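Local atomic coordinates of probable glutathione S-transferase GSTU1 (Oryza sativa, PDB entry 1OYJ), a protein that conjugates reduced glutathione to a wide range of exogenous and endogenous hydrophobic electrophiles, including herbicides, as a tau-family glutathione transferase. Residues 113-118 with 138-143; 120-125 with 131-136; 44-49 with 54-59; 68-73 with 166-171. All blocks are in the same frame, centred on the assembly; numbering follows the deposited sequence.

Contact 1: residues 113-118 with 138-143; sequences RKLYDC and AEILRT. With GSH (glutathione), chain O.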
# COMPACT_ATOMS: atom_id res chain seq x y z
N ARG A 113 5.02 5.72 0.96
CA ARG A 113 6.30 5.39 0.38
C ARG A 113 7.35 6.44 0.65
O ARG A 113 8.50 6.07 0.56
CB ARG A 113 6.23 5.23 -1.16
CG ARG A 113 5.50 4.01 -1.68
CD ARG A 113 5.20 3.96 -3.26
NE ARG A 113 4.67 2.60 -3.53
CZ ARG A 113 5.47 1.51 -3.64
NH1 ARG A 113 4.95 0.31 -3.75
NH2 ARG A 113 6.80 1.65 -3.71
N LYS A 114 6.99 7.70 0.92
CA LYS A 114 7.98 8.74 0.95
C LYS A 114 8.29 9.41 2.34
O LYS A 114 9.46 9.60 2.71
CB LYS A 114 7.54 9.84 -0.05
CG LYS A 114 7.48 9.34 -1.56
CD LYS A 114 8.90 9.11 -2.21
CE LYS A 114 8.81 8.47 -3.58
NZ LYS A 114 10.13 8.24 -4.31
N LEU A 115 7.24 9.70 3.10
CA LEU A 115 7.36 10.62 4.23
C LEU A 115 8.18 10.00 5.36
O LEU A 115 9.21 10.53 5.81
CB LEU A 115 5.98 11.07 4.69
CG LEU A 115 5.38 12.34 4.10
CD1 LEU A 115 6.20 13.56 4.55
CD2 LEU A 115 5.42 12.29 2.61
N TYR A 116 7.72 8.90 5.84
CA TYR A 116 8.39 8.32 6.98
C TYR A 116 9.83 8.00 6.69
O TYR A 116 10.72 8.42 7.42
CB TYR A 116 7.68 7.09 7.39
CG TYR A 116 8.34 6.35 8.51
CD1 TYR A 116 8.25 6.83 9.77
CD2 TYR A 116 8.97 5.16 8.30
CE1 TYR A 116 8.78 6.17 10.82
CE2 TYR A 116 9.52 4.45 9.38
CZ TYR A 116 9.41 4.99 10.64
OH TYR A 116 9.95 4.38 11.76
N ASP A 117 10.10 7.29 5.62
CA ASP A 117 11.46 6.87 5.34
C ASP A 117 12.36 8.03 4.97
O ASP A 117 13.54 8.12 5.39
CB ASP A 117 11.52 5.86 4.17
CG ASP A 117 10.79 4.51 4.46
OD1 ASP A 117 11.04 3.87 5.49
OD2 ASP A 117 9.89 4.06 3.68
N CYS A 118 11.85 8.93 4.15
CA CYS A 118 12.67 9.98 3.67
C CYS A 118 12.88 10.98 4.75
O CYS A 118 13.95 11.60 4.83
CB CYS A 118 12.10 10.59 2.40
SG CYS A 118 11.79 9.28 1.15
N ALA A 138 12.49 18.32 0.29
CA ALA A 138 11.84 19.50 -0.28
C ALA A 138 11.08 19.17 -1.57
O ALA A 138 10.02 19.74 -1.78
CB ALA A 138 12.79 20.55 -0.56
N GLU A 139 11.67 18.34 -2.44
CA GLU A 139 11.09 18.00 -3.69
C GLU A 139 9.86 17.11 -3.46
O GLU A 139 8.91 17.27 -4.17
CB GLU A 139 12.14 17.31 -4.61
CG GLU A 139 11.70 17.14 -5.99
CD GLU A 139 11.43 18.45 -6.71
OE1 GLU A 139 11.91 19.56 -6.28
OE2 GLU A 139 10.68 18.30 -7.72
N ILE A 140 9.90 16.19 -2.51
CA ILE A 140 8.70 15.40 -2.13
C ILE A 140 7.50 16.39 -1.73
O ILE A 140 6.35 16.28 -2.20
CB ILE A 140 9.06 14.52 -0.98
CG1 ILE A 140 9.79 13.33 -1.56
CG2 ILE A 140 7.79 13.98 -0.25
CD1 ILE A 140 10.33 12.46 -0.60
N LEU A 141 7.84 17.39 -0.95
CA LEU A 141 6.83 18.35 -0.54
C LEU A 141 6.35 19.17 -1.75
O LEU A 141 5.16 19.48 -1.85
CB LEU A 141 7.37 19.25 0.55
CG LEU A 141 7.84 18.47 1.83
CD1 LEU A 141 8.41 19.50 2.85
CD2 LEU A 141 6.63 17.81 2.40
N ARG A 142 7.25 19.45 -2.67
CA ARG A 142 6.83 20.19 -3.88
C ARG A 142 5.93 19.32 -4.74
O ARG A 142 4.98 19.82 -5.37
CB ARG A 142 8.06 20.64 -4.71
CG ARG A 142 8.75 21.90 -4.25
CD ARG A 142 9.96 22.26 -5.14
NE ARG A 142 10.95 23.08 -4.47
CZ ARG A 142 12.17 22.65 -4.13
NH1 ARG A 142 12.57 21.39 -4.35
NH2 ARG A 142 12.99 23.49 -3.53
N THR A 143 6.18 18.02 -4.74
CA THR A 143 5.36 17.07 -5.47
C THR A 143 3.94 16.97 -4.86
O THR A 143 2.93 17.06 -5.63
CB THR A 143 6.02 15.64 -5.45
OG1 THR A 143 7.26 15.72 -6.12
CG2 THR A 143 5.16 14.63 -6.18
N1 GSH O . 13.42 2.26 -4.32
CA1 GSH O . 13.93 3.21 -3.32
C1 GSH O . 15.42 3.31 -3.52
O11 GSH O . 16.20 3.10 -2.60
O12 GSH O . 15.88 3.59 -4.61
CB1 GSH O . 13.17 4.57 -3.50
CG1 GSH O . 13.59 5.61 -2.45
CD1 GSH O . 12.84 6.96 -2.36
OE1 GSH O . 11.63 6.99 -2.18
N2 GSH O . 13.59 8.06 -2.42
CA2 GSH O . 13.16 9.40 -2.03
C2 GSH O . 13.15 10.34 -3.19
O2 GSH O . 13.08 11.58 -3.01
CB2 GSH O . 14.02 9.94 -0.89
SG2 GSH O . 13.82 8.87 0.54
N3 GSH O . 13.17 9.69 -4.38
CA3 GSH O . 12.99 10.40 -5.64
C3 GSH O . 11.61 11.01 -5.86
O31 GSH O . 10.63 10.61 -5.14
O32 GSH O . 11.49 11.90 -6.77

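Contact 2: residues 120-125 with 131-136; sequences SRLWRL and AAAGRE. With GSH (glutathione), chain O.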
# COMPACT_ATOMS: atom_id res chain seq x y z
N SER A 120 13.13 10.17 7.98
CA SER A 120 14.03 9.62 8.94
C SER A 120 15.51 9.87 8.56
O SER A 120 16.37 10.07 9.45
CB SER A 120 13.83 8.11 9.09
OG SER A 120 12.55 7.85 9.63
N ARG A 121 15.80 9.86 7.28
CA ARG A 121 17.16 10.14 6.84
C ARG A 121 17.63 11.48 7.32
O ARG A 121 18.84 11.66 7.50
CB ARG A 121 17.24 10.17 5.31
CG ARG A 121 16.82 8.79 4.72
CD ARG A 121 16.82 8.76 3.21
NE ARG A 121 16.65 7.41 2.69
CZ ARG A 121 16.79 7.11 1.39
NH1 ARG A 121 17.09 8.06 0.50
NH2 ARG A 121 16.66 5.85 1.00
N LEU A 122 16.71 12.44 7.52
CA LEU A 122 17.13 13.78 7.89
C LEU A 122 17.75 13.78 9.29
O LEU A 122 18.62 14.62 9.61
CB LEU A 122 16.00 14.76 7.84
CG LEU A 122 15.28 14.88 6.51
CD1 LEU A 122 14.21 15.93 6.57
CD2 LEU A 122 16.22 15.24 5.38
N TRP A 123 17.36 12.84 10.13
CA TRP A 123 18.01 12.87 11.44
C TRP A 123 18.96 11.75 11.67
O TRP A 123 19.62 11.71 12.74
CB TRP A 123 17.04 12.99 12.62
CG TRP A 123 15.91 12.18 12.53
CD1 TRP A 123 15.81 10.91 12.91
CD2 TRP A 123 14.66 12.55 11.99
NE1 TRP A 123 14.54 10.45 12.67
CE2 TRP A 123 13.83 11.42 12.06
CE3 TRP A 123 14.16 13.72 11.44
CZ2 TRP A 123 12.55 11.42 11.60
CZ3 TRP A 123 12.86 13.71 11.00
CH2 TRP A 123 12.07 12.58 11.09
N ARG A 124 19.00 10.83 10.70
CA ARG A 124 19.96 9.73 10.73
C ARG A 124 21.28 10.13 10.08
O ARG A 124 22.33 9.62 10.42
CB ARG A 124 19.44 8.54 9.99
CG ARG A 124 18.55 7.63 10.77
CD ARG A 124 17.77 6.58 9.87
NE ARG A 124 16.79 5.85 10.69
CZ ARG A 124 16.35 4.59 10.49
NH1 ARG A 124 15.47 4.06 11.34
NH2 ARG A 124 16.77 3.87 9.45
N LEU A 125 21.23 11.06 9.16
CA LEU A 125 22.42 11.46 8.45
C LEU A 125 22.94 12.78 8.99
O LEU A 125 22.27 13.39 9.82
CB LEU A 125 22.08 11.61 6.98
CG LEU A 125 21.52 10.35 6.34
CD1 LEU A 125 21.06 10.75 4.96
CD2 LEU A 125 22.54 9.20 6.27
N ALA A 131 22.05 17.24 3.99
CA ALA A 131 21.63 18.27 3.07
C ALA A 131 21.05 17.68 1.81
O ALA A 131 20.08 18.21 1.27
CB ALA A 131 22.78 19.16 2.70
N ALA A 132 21.63 16.59 1.33
CA ALA A 132 21.14 15.96 0.12
C ALA A 132 19.79 15.34 0.45
O ALA A 132 18.86 15.45 -0.33
CB ALA A 132 22.11 14.91 -0.45
N ALA A 133 19.70 14.70 1.60
CA ALA A 133 18.41 14.12 1.99
C ALA A 133 17.35 15.26 2.16
O ALA A 133 16.18 15.08 1.80
CB ALA A 133 18.51 13.31 3.21
N GLY A 134 17.78 16.41 2.62
CA GLY A 134 16.94 17.57 2.73
C GLY A 134 16.41 18.02 1.35
O GLY A 134 15.27 18.46 1.25
N ARG A 135 17.26 18.01 0.31
CA ARG A 135 16.82 18.40 -0.97
C ARG A 135 15.75 17.44 -1.53
O ARG A 135 14.79 17.88 -2.25
CB ARG A 135 18.00 18.54 -1.97
CG ARG A 135 18.90 19.77 -1.67
CD ARG A 135 20.05 19.94 -2.70
NE ARG A 135 21.04 18.90 -2.59
CZ ARG A 135 22.23 19.08 -2.03
NH1 ARG A 135 22.47 20.24 -1.51
NH2 ARG A 135 23.17 18.12 -1.99
N GLU A 136 15.88 16.18 -1.19
CA GLU A 136 14.94 15.22 -1.72
C GLU A 136 13.63 15.46 -0.95
O GLU A 136 12.58 15.35 -1.55
CB GLU A 136 15.40 13.75 -1.54
CG GLU A 136 16.64 13.36 -2.39
CD GLU A 136 16.72 11.88 -2.73
OE1 GLU A 136 16.48 11.52 -3.92
OE2 GLU A 136 17.07 11.14 -1.83
N1 GSH O . 13.42 2.26 -4.32
CA1 GSH O . 13.93 3.21 -3.32
C1 GSH O . 15.42 3.31 -3.52
O11 GSH O . 16.20 3.10 -2.60
O12 GSH O . 15.88 3.59 -4.61
CB1 GSH O . 13.17 4.57 -3.50
CG1 GSH O . 13.59 5.61 -2.45
CD1 GSH O . 12.84 6.96 -2.36
OE1 GSH O . 11.63 6.99 -2.18
N2 GSH O . 13.59 8.06 -2.42
CA2 GSH O . 13.16 9.40 -2.03
C2 GSH O . 13.15 10.34 -3.19
O2 GSH O . 13.08 11.58 -3.01
CB2 GSH O . 14.02 9.94 -0.89
SG2 GSH O . 13.82 8.87 0.54
N3 GSH O . 13.17 9.69 -4.38
CA3 GSH O . 12.99 10.40 -5.64
C3 GSH O . 11.61 11.01 -5.86
O31 GSH O . 10.63 10.61 -5.14
O32 GSH O . 11.49 11.90 -6.77

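Contact 3: residues 44-49 with 54-59; sequences DLLLRS and RKIPVL. With GSH (glutathione), chain N.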
# COMPACT_ATOMS: atom_id res chain seq x y z
N ASP A 44 1.64 -8.72 25.06
CA ASP A 44 1.17 -9.97 24.46
C ASP A 44 0.01 -9.70 23.44
O ASP A 44 -0.05 -10.29 22.39
CB ASP A 44 0.81 -10.96 25.60
CG ASP A 44 0.33 -12.29 25.08
OD1 ASP A 44 0.97 -12.87 24.16
OD2 ASP A 44 -0.67 -12.85 25.56
N LEU A 45 -0.88 -8.77 23.73
CA LEU A 45 -2.04 -8.51 22.87
C LEU A 45 -1.58 -7.92 21.50
O LEU A 45 -1.95 -8.38 20.47
CB LEU A 45 -3.08 -7.64 23.60
CG LEU A 45 -4.28 -7.13 22.79
CD1 LEU A 45 -5.23 -8.23 22.49
CD2 LEU A 45 -4.98 -5.93 23.47
N LEU A 46 -0.67 -6.96 21.51
CA LEU A 46 -0.19 -6.48 20.27
C LEU A 46 0.49 -7.63 19.45
O LEU A 46 0.21 -7.85 18.26
CB LEU A 46 0.75 -5.31 20.52
CG LEU A 46 1.66 -4.88 19.39
CD1 LEU A 46 0.89 -4.40 18.26
CD2 LEU A 46 2.62 -3.84 19.86
N LEU A 47 1.35 -8.39 20.11
CA LEU A 47 2.06 -9.44 19.40
C LEU A 47 1.12 -10.47 18.84
O LEU A 47 1.42 -11.05 17.75
CB LEU A 47 3.07 -10.10 20.31
CG LEU A 47 4.19 -9.15 20.70
CD1 LEU A 47 5.06 -9.89 21.73
CD2 LEU A 47 4.97 -8.72 19.53
N ARG A 48 0.02 -10.73 19.55
CA ARG A 48 -0.99 -11.66 19.01
C ARG A 48 -1.87 -11.12 17.94
O ARG A 48 -2.34 -11.90 17.10
CB ARG A 48 -2.02 -12.09 20.06
CG ARG A 48 -1.53 -13.15 21.00
CD ARG A 48 -2.63 -13.73 21.99
NE ARG A 48 -3.13 -12.79 23.01
CZ ARG A 48 -4.36 -12.24 23.01
NH1 ARG A 48 -5.24 -12.53 22.04
NH2 ARG A 48 -4.71 -11.40 24.00
N SER A 49 -2.18 -9.82 18.04
CA SER A 49 -3.14 -9.13 17.17
C SER A 49 -2.53 -8.80 15.86
O SER A 49 -3.23 -8.86 14.90
CB SER A 49 -3.66 -7.83 17.83
OG SER A 49 -4.29 -8.10 19.07
N ARG A 54 3.96 -7.01 13.91
CA ARG A 54 4.25 -6.63 15.30
C ARG A 54 4.44 -5.15 15.47
O ARG A 54 5.29 -4.73 16.23
CB ARG A 54 5.45 -7.39 15.88
CG ARG A 54 5.25 -8.94 15.75
CD ARG A 54 6.48 -9.74 15.63
NE ARG A 54 7.12 -9.72 14.32
CZ ARG A 54 8.17 -8.94 13.99
NH1 ARG A 54 8.69 -8.08 14.87
NH2 ARG A 54 8.69 -9.03 12.77
N LYS A 55 3.69 -4.40 14.70
CA LYS A 55 3.69 -2.97 14.69
C LYS A 55 2.39 -2.28 15.14
O LYS A 55 1.32 -2.86 15.11
CB LYS A 55 3.96 -2.48 13.27
CG LYS A 55 5.43 -2.61 12.88
CD LYS A 55 5.67 -2.36 11.44
CE LYS A 55 7.16 -2.42 11.08
NZ LYS A 55 7.30 -1.82 9.72
N ILE A 56 2.48 -1.01 15.58
CA ILE A 56 1.24 -0.31 15.84
C ILE A 56 1.09 0.58 14.64
O ILE A 56 2.06 0.80 13.97
CB ILE A 56 1.25 0.44 17.22
CG1 ILE A 56 2.42 1.39 17.28
CG2 ILE A 56 1.34 -0.58 18.33
CD1 ILE A 56 2.20 2.69 16.34
N PRO A 57 -0.09 1.11 14.34
CA PRO A 57 -1.33 0.90 15.03
C PRO A 57 -2.07 -0.36 14.68
O PRO A 57 -1.92 -0.98 13.62
CB PRO A 57 -2.18 2.08 14.55
CG PRO A 57 -1.72 2.34 13.14
CD PRO A 57 -0.24 2.13 13.30
N VAL A 58 -2.85 -0.79 15.67
CA VAL A 58 -3.72 -1.89 15.50
C VAL A 58 -5.02 -1.49 16.01
O VAL A 58 -5.15 -1.05 17.20
CB VAL A 58 -3.25 -3.20 16.35
CG1 VAL A 58 -4.27 -4.35 16.13
CG2 VAL A 58 -1.93 -3.64 15.89
N LEU A 59 -6.02 -1.71 15.20
CA LEU A 59 -7.37 -1.41 15.60
C LEU A 59 -8.09 -2.68 15.88
O LEU A 59 -8.04 -3.57 15.05
CB LEU A 59 -8.16 -0.81 14.45
CG LEU A 59 -9.60 -0.48 14.91
CD1 LEU A 59 -9.46 0.74 15.82
CD2 LEU A 59 -10.48 -0.09 13.77
N1 GSH N . 2.96 0.34 7.53
CA1 GSH N . 2.69 0.86 8.84
C1 GSH N . 1.37 1.45 9.12
O11 GSH N . 0.67 1.37 10.11
O12 GSH N . 0.97 2.14 8.20
CB1 GSH N . 3.82 1.17 9.80
CG1 GSH N . 3.44 1.46 11.25
CD1 GSH N . 4.72 1.65 12.07
OE1 GSH N . 5.74 1.94 11.47
N2 GSH N . 4.68 1.53 13.40
CA2 GSH N . 5.86 1.69 14.20
C2 GSH N . 6.04 0.34 14.91
O2 GSH N . 5.08 -0.08 15.52
CB2 GSH N . 5.59 2.82 15.19
SG2 GSH N . 5.58 4.45 14.34
N3 GSH N . 7.10 -0.45 14.71
CA3 GSH N . 7.54 -1.05 16.00
C3 GSH N . 9.01 -1.17 16.40
O31 GSH N . 9.47 -2.23 16.93
O32 GSH N . 9.75 -0.20 16.27

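Contact 4: residues 68-73 with 166-171; sequences ESLVIL and DVALVP. With GSH (glutathione), chain N.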
# COMPACT_ATOMS: atom_id res chain seq x y z
N GLU A 68 -2.20 -1.99 9.65
CA GLU A 68 -1.70 -1.17 8.56
C GLU A 68 -2.64 0.02 8.47
O GLU A 68 -3.79 -0.12 8.17
CB GLU A 68 -1.58 -1.92 7.22
CG GLU A 68 -0.40 -2.95 7.27
CD GLU A 68 0.97 -2.30 7.36
OE1 GLU A 68 1.23 -1.29 6.60
OE2 GLU A 68 1.81 -2.78 8.18
N SER A 69 -2.11 1.18 8.81
CA SER A 69 -2.90 2.40 8.93
C SER A 69 -3.81 2.65 7.75
O SER A 69 -5.01 2.96 7.90
CB SER A 69 -2.02 3.58 9.31
OG SER A 69 -1.05 3.86 8.38
N LEU A 70 -3.33 2.48 6.54
CA LEU A 70 -4.20 2.84 5.39
C LEU A 70 -5.34 1.83 5.20
O LEU A 70 -6.43 2.16 4.70
CB LEU A 70 -3.39 2.97 4.09
CG LEU A 70 -2.44 4.15 3.96
CD1 LEU A 70 -1.79 4.26 2.55
CD2 LEU A 70 -3.13 5.43 4.24
N VAL A 71 -5.08 0.61 5.63
CA VAL A 71 -6.06 -0.44 5.64
C VAL A 71 -7.15 -0.10 6.71
O VAL A 71 -8.34 -0.21 6.42
CB VAL A 71 -5.38 -1.88 5.86
CG1 VAL A 71 -6.50 -2.98 6.02
CG2 VAL A 71 -4.47 -2.24 4.73
N ILE A 72 -6.72 0.33 7.91
CA ILE A 72 -7.63 0.71 8.98
C ILE A 72 -8.50 1.90 8.49
O ILE A 72 -9.69 1.89 8.65
CB ILE A 72 -6.83 1.11 10.30
CG1 ILE A 72 -6.11 -0.11 10.95
CG2 ILE A 72 -7.74 1.78 11.22
CD1 ILE A 72 -4.92 0.25 11.78
N LEU A 73 -7.88 2.89 7.85
CA LEU A 73 -8.66 4.02 7.31
C LEU A 73 -9.77 3.55 6.33
O LEU A 73 -10.94 3.94 6.47
CB LEU A 73 -7.80 5.00 6.62
CG LEU A 73 -6.76 5.77 7.39
CD1 LEU A 73 -6.30 6.97 6.55
CD2 LEU A 73 -7.29 6.19 8.69
N ASP A 166 -5.79 13.58 2.85
CA ASP A 166 -5.55 14.58 3.86
C ASP A 166 -5.18 13.88 5.21
O ASP A 166 -4.24 14.25 5.86
CB ASP A 166 -6.68 15.47 4.11
CG ASP A 166 -7.11 16.25 2.85
OD1 ASP A 166 -6.39 17.19 2.41
OD2 ASP A 166 -8.21 15.98 2.33
N VAL A 167 -5.98 12.91 5.56
CA VAL A 167 -5.73 12.15 6.77
C VAL A 167 -4.44 11.41 6.73
O VAL A 167 -3.68 11.41 7.72
CB VAL A 167 -6.96 11.33 7.16
CG1 VAL A 167 -6.65 10.52 8.43
CG2 VAL A 167 -8.12 12.24 7.50
N ALA A 168 -4.11 10.78 5.62
CA ALA A 168 -2.82 10.08 5.53
C ALA A 168 -1.62 11.00 5.73
O ALA A 168 -0.61 10.58 6.27
CB ALA A 168 -2.70 9.41 4.21
N LEU A 169 -1.70 12.24 5.23
CA LEU A 169 -0.51 13.10 5.22
C LEU A 169 -0.45 13.99 6.49
O LEU A 169 0.63 14.36 6.96
CB LEU A 169 -0.62 14.06 4.01
CG LEU A 169 0.56 15.04 3.83
CD1 LEU A 169 1.89 14.35 3.82
CD2 LEU A 169 0.39 15.84 2.55
N VAL A 170 -1.63 14.33 7.03
CA VAL A 170 -1.63 15.42 8.07
C VAL A 170 -0.77 15.19 9.30
O VAL A 170 -0.17 16.14 9.77
CB VAL A 170 -3.01 15.88 8.44
CG1 VAL A 170 -3.75 14.89 9.19
CG2 VAL A 170 -2.99 17.27 9.12
N PRO A 171 -0.64 13.96 9.80
CA PRO A 171 0.26 13.79 10.94
C PRO A 171 1.70 14.21 10.68
O PRO A 171 2.38 14.71 11.59
CB PRO A 171 0.14 12.31 11.30
CG PRO A 171 -1.24 11.91 10.69
CD PRO A 171 -1.32 12.71 9.43
N1 GSH N . 2.96 0.34 7.53
CA1 GSH N . 2.69 0.86 8.84
C1 GSH N . 1.37 1.45 9.12
O11 GSH N . 0.67 1.37 10.11
O12 GSH N . 0.97 2.14 8.20
CB1 GSH N . 3.82 1.17 9.80
CG1 GSH N . 3.44 1.46 11.25
CD1 GSH N . 4.72 1.65 12.07
OE1 GSH N . 5.74 1.94 11.47
N2 GSH N . 4.68 1.53 13.40
CA2 GSH N . 5.86 1.69 14.20
C2 GSH N . 6.04 0.34 14.91
O2 GSH N . 5.08 -0.08 15.52
CB2 GSH N . 5.59 2.82 15.19
SG2 GSH N . 5.58 4.45 14.34
N3 GSH N . 7.10 -0.45 14.71
CA3 GSH N . 7.54 -1.05 16.00
C3 GSH N . 9.01 -1.17 16.40
O31 GSH N . 9.47 -2.23 16.93
O32 GSH N . 9.75 -0.20 16.27

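Contact 1: residues 113-118 with 138-143
Lys114, Leu115 and Cys118 on one helix all lean on a single residue of the other, Ile140. Just before it, Glu139 OE1 forms a salt bridge along its own helix with Arg142 NH1 at 2.7 Å. Ile140 then carries the contact by splitting its branches. CG2 reaches CD2 of Leu115 at 4.1 Å, the two side chains sliding past each other in opposite directions. CD1 meets CB of Lys114 at 3.9 Å and, at the same distance, SG of Cys118. Segments 113-118 and 138-143, parts of helices 97-124 and 127-148 in the all-helical C-terminal domain of the transferase fold, run at 156° with axes 10.6 Å apart. A bound glutathione lies against both, and Ile140 CD1 is 3.8 Å from the ligand's O2. Its SG2 is joined to Cys118 SG at 2.2 Å, a mixed disulfide. Lys114 bends at its second torsion (chi2 -73°) and then runs straight, carrying NZ to two ligand oxygens: OE1 of the gamma-glutamyl amide at 2.9 Å and the glycyl carboxylate O31 at 2.6 Å. With a methionine in its place, that carboxylate would probably lose its charged mate and the glycyl arm be left freer to turn. Leu141, next along, touches Phe176 and Val187, and Thr143 closes the segment against Trp107 and Tyr110 of helix 97-124.

Contact 2: residues 120-125 with 131-136
Leu122 presses its CD2 methyl onto the backbone of the opposing helix, 3.4 Å from Ala133 C and equally near Gly134 N. CG stands beside the backbone N (chi1 -57°), and CD2, the branch not in the extended line, meets the peptide joining those two residues. Ala133 offers only a methyl, 3.7 Å from Leu122 CD2. The segment axes pass 8.7 Å apart at 165°, near the turn that joins helices 97-124 and 127-148 of the C-terminal domain into a hairpin. The buried side of Leu122 continues onto Tyr179 and Cys182 of helix 176-183. Packing thins at the surface. Ala133 CB also meets Arg121 CB and, at 4.0 Å, CD1 of Leu125, an exposed residue where the chain has left the helix. The polar edge is looser still. Arg121, extended from CG to NE, sends its guanidinium out to Glu136, whose OE2 comes to the edge of that group roughly level with it; NH1 to OE2 is 3.9 Å, a long salt bridge. SG2 of the glutathione lies over one face of the guanidinium, 3.3 Å up and off centre, while Glu136 OE2 approaches the ligand's CB2 at 3.4 Å. At such lengths the charges probably steady the rim of the pocket only weakly, and since SG2 is a disulfide sulfur, its contact with Arg121 is more likely van der Waals packing than an ionic bond.

Contact 3: residues 44-49 with 54-59
The flat peptide carbonyl of Lys55 is met by Leu46, whose CD1 comes to 3.5 Å from Lys55 O; the same oxygen takes a hydrogen bond from Asn50 ND2. The guanidinium of Arg48 sits on the outer side of helix 44-49 and has Asp44 OD2 at its edge, in plane, as a salt bridge. Leu46 fills the space between helix and chain with both methyls: CD2 touches CG2 of Ile56 at 3.8 Å, and CD1 reaches CG2 of Val58 at the same separation. Its CG stands anti to the backbone N (chi1 164°), which swings the branch off the helix to those partners. Ile56 and the cis-Pro57 after it form the loop before strand 58-61 that is characteristic of the thioredoxin-like domain of glutathione transferases. Here the cysteinyl part of glutathione pairs with Ile56 as another strand would: Ile56 N gives a bond to O2 (2.8 Å, 162°) and Ile56 O receives one from N2 (2.8 Å, 157°). The isoleucine side chain straddles the two neighbours, CG2 against Leu46 and CD1 packed on the ligand's CB2 at 3.6 Å. With an alanine here, a gap would probably be left between Leu46 and that CB2. At the margins, Leu47 CD2 lies across the aliphatic CG of Arg54, and Ser49 CB rests on Val58 CG1, while Ser49 OG turns back to bond Leu45 O.

Contact 4: residues 68-73 with 166-171
Leu73 and Leu70, a turn apart on helix 69-79, supply the apolar part of the contact with helix 164-169. Leu73 CD1 comes to CG1 of Val167 at 4.0 Å, one side chain lying aslant the other. Leu70 CD2 sits on the CB of Ala168, also at 4.0 Å. The touch is slight, methyl against methyl, with 117 Å² buried in all, but it falls on the boundary between the thioredoxin-like N-terminal domain and the helical C-terminal domain, the two halves of the transferase fold. Val167 also touches Leu162, and Leu70 extends the seam to Ala108 and Asp112 of helix 97-124. Among the hydrogen bonds, Arg20 bridges the two sides, bonding Ala168 O through NE and Ser69 OG through NH1. A second polar group lies at the start of helix 69-79, where the gamma-glutamyl end of glutathione is held. Its carboxylate receives Ser69 N (to O11, 3.1 Å, 159°) and Ser69 OG (to O12, 2.7 Å). The hydroxyl is placed between the backbone N and the carbonyl carbon (chi1 62°), so that both donors of one residue reach the same carboxylate, and the helix N-terminus probably adds a favourable field. Glu68, at the N-cap position, bends at its second torsion, and a further hydrogen bond comes from the ligand's amino N1 to Glu68 OE1 at 2.6 Å. From the second subunit, Arg113 makes a long, weak ion pair with Glu68, whose side chain also packs on Phe106 of that subunit.

How the contacts relate
Contacts 1 and 2 are successive levels of the same pair of helices, 97-124 and 127-148, their centres 11 Å apart, and together line the site of one glutathione. Contacts 3 and 4, with centres 17 Å apart, share a second glutathione, in the glutathione site of the N-terminal domain: Pro57 CG of contact 3 packs 4.0 Å from Ser69 CB of contact 4. Contact 4 joins the two domains, and its Leu169 CD1 packs 4.0 Å from Leu115 CG of contact 1. Contacts 1 and 3 are 27 Å apart between centres and do not touch, their nearest atoms being about 7 Å apart.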